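Local coordinates for microcompartments protein (Halothece sp. PCC 7418, PDB 5VGU) that forms hexameric tiles that probably build the shell of the beta-carboxysome, alone or mixed with a related CcmK3 subunit, at residues A23-T27 with G28-L32. Residues are numbered along the deposited sequence; the frame is centred on the assembly and turned at random.
Sequences AMVKT and GRVTL
V25 meets both V30 and L32 through one methyl: its CG1 lies 4.2 Å from V30 CG2 and 4.0 Å from L32 CB. Because that methyl stands anti to the carbonyl carbon of V25 (chi1 -65°), it reaches across to the V30–L32 backbone. V30 CG2, from the strand side, comes up against the last turn of the helix, 3.6 Å from M24 O. That oxygen is already engaged: G28 N donates to it over 3.0 Å with an N-H...O angle of 172°, almost straight in line with the carbonyl, and T27 N is a second donor. G28, where the backbone departs from the helix, thus still closes a helical turn while the chain swings away. R29 then centres an inverse gamma turn marked by a weak V30 N to G28 O bond, and the chain runs back, with strand 30-32 at 152° to helix segment 23-27, nearly antiparallel.

This buried, closely packed side gives way to a wetter one. There a water lies 2.8 Å from both V25 O and V30 O and probably bridges these two acceptors, which cannot bond each other. On the exposed side of the helix end, T27 OG1 donates to A23 O at 3.0 Å, while K26 leaves the contact and its NZ pairs with D22 and with R81 O of a neighbouring subunit. At the same hexamer interface V25 packs on H83 and L32 on V89 of the neighbouring subunit, whose N85 also accepts a hydrogen bond from L32 N.

Helix 14-27 thereby passes into strand 30-39, an outermost strand of the chain's four-stranded antiparallel sheet in the BMC domain. L32 touches I45, and M24 and V30 continue the core onto helix 51-65 and strand 42-49.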
loop_
_atom_site.group_PDB
_atom_site.type_symbol
_atom_site.label_atom_id
_atom_site.label_comp_id
_atom_site.label_asym_id
_atom_site.label_seq_id
_atom_site.Cartn_x
_atom_site.Cartn_y
_atom_site.Cartn_z
ATOM N N ALA A 23 -18.712 -4.543 -19.582
ATOM C CA ALA A 23 -19.253 -3.844 -20.748
ATOM C C ALA A 23 -18.262 -3.838 -21.901
ATOM O O ALA A 23 -18.645 -4.016 -23.065
ATOM C CB ALA A 23 -19.654 -2.421 -20.367
ATOM N N MET A 24 -16.978 -3.649 -21.601
ATOM C CA MET A 24 -15.967 -3.571 -22.652
ATOM C C MET A 24 -15.917 -4.850 -23.462
ATOM O O MET A 24 -16.007 -4.819 -24.701
ATOM C CB MET A 24 -14.596 -3.284 -22.031
ATOM C CG MET A 24 -14.388 -1.872 -21.591
ATOM S SD MET A 24 -12.883 -1.757 -20.593
ATOM C CE MET A 24 -12.490 -0.023 -20.748
ATOM N N VAL A 25 -15.785 -5.995 -22.785
ATOM C CA VAL A 25 -15.590 -7.245 -23.508
ATOM C C VAL A 25 -16.895 -7.746 -24.114
ATOM O O VAL A 25 -16.867 -8.550 -25.055
ATOM C CB VAL A 25 -14.975 -8.340 -22.621
ATOM C CG1 VAL A 25 -13.561 -7.931 -22.210
ATOM C CG2 VAL A 25 -15.850 -8.646 -21.395
ATOM N N LYS A 26 -18.037 -7.259 -23.638
ATOM C CA LYS A 26 -19.294 -7.625 -24.271
ATOM C C LYS A 26 -19.611 -6.777 -25.498
ATOM O O LYS A 26 -20.445 -7.191 -26.310
ATOM C CB LYS A 26 -20.439 -7.522 -23.263
ATOM C CG LYS A 26 -20.493 -8.693 -22.305
ATOM C CD LYS A 26 -21.537 -8.482 -21.266
ATOM C CE LYS A 26 -21.687 -9.731 -20.403
ATOM N NZ LYS A 26 -22.548 -9.441 -19.229
ATOM N N THR A 27 -18.995 -5.601 -25.654
ATOM C CA THR A 27 -19.351 -4.710 -26.757
ATOM C C THR A 27 -18.303 -4.620 -27.847
ATOM O O THR A 27 -18.668 -4.458 -29.012
ATOM C CB THR A 27 -19.643 -3.284 -26.266
ATOM O OG1 THR A 27 -18.450 -2.683 -25.766
ATOM C CG2 THR A 27 -20.700 -3.280 -25.181
ATOM N N GLY A 28 -17.014 -4.692 -27.516
ATOM C CA GLY A 28 -15.962 -4.686 -28.513
ATOM C C GLY A 28 -15.319 -6.056 -28.567
ATOM O O GLY A 28 -15.344 -6.808 -27.586
ATOM N N ARG A 29 -14.762 -6.385 -29.732
ATOM C CA ARG A 29 -13.958 -7.596 -29.907
ATOM C C ARG A 29 -12.586 -7.329 -29.294
ATOM O O ARG A 29 -11.583 -7.086 -29.971
ATOM C CB ARG A 29 -13.867 -7.975 -31.382
ATOM C CG ARG A 29 -15.228 -8.243 -32.017
ATOM C CD ARG A 29 -15.093 -8.732 -33.451
ATOM N NE ARG A 29 -14.640 -10.122 -33.481
ATOM C CZ ARG A 29 -14.211 -10.756 -34.566
ATOM N NH1 ARG A 29 -14.168 -10.133 -35.738
ATOM N NH2 ARG A 29 -13.824 -12.023 -34.478
ATOM N N VAL A 30 -12.571 -7.322 -27.958
ATOM C CA VAL A 30 -11.378 -6.988 -27.198
ATOM C C VAL A 30 -11.171 -8.040 -26.122
ATOM O O VAL A 30 -12.094 -8.767 -25.738
ATOM C CB VAL A 30 -11.468 -5.585 -26.565
ATOM C CG1 VAL A 30 -11.675 -4.533 -27.641
ATOM C CG2 VAL A 30 -12.595 -5.500 -25.522
ATOM N N THR A 31 -9.938 -8.089 -25.622
ATOM C CA THR A 31 -9.534 -8.982 -24.547
ATOM C C THR A 31 -9.132 -8.144 -23.338
ATOM O O THR A 31 -8.283 -7.247 -23.447
ATOM C CB THR A 31 -8.348 -9.861 -24.965
ATOM O OG1 THR A 31 -8.666 -10.617 -26.143
ATOM C CG2 THR A 31 -7.962 -10.796 -23.847
ATOM N N LEU A 32 -9.727 -8.451 -22.193
ATOM C CA LEU A 32 -9.271 -7.913 -20.924
ATOM C C LEU A 32 -8.037 -8.702 -20.522
ATOM O O LEU A 32 -8.112 -9.924 -20.379
ATOM C CB LEU A 32 -10.374 -8.034 -19.872
ATOM C CG LEU A 32 -10.010 -7.618 -18.452
ATOM C CD1 LEU A 32 -9.804 -6.115 -18.346
ATOM C CD2 LEU A 32 -11.145 -8.123 -17.513
HETATM O O HOH W 1 -14.651 -9.593 -26.453
#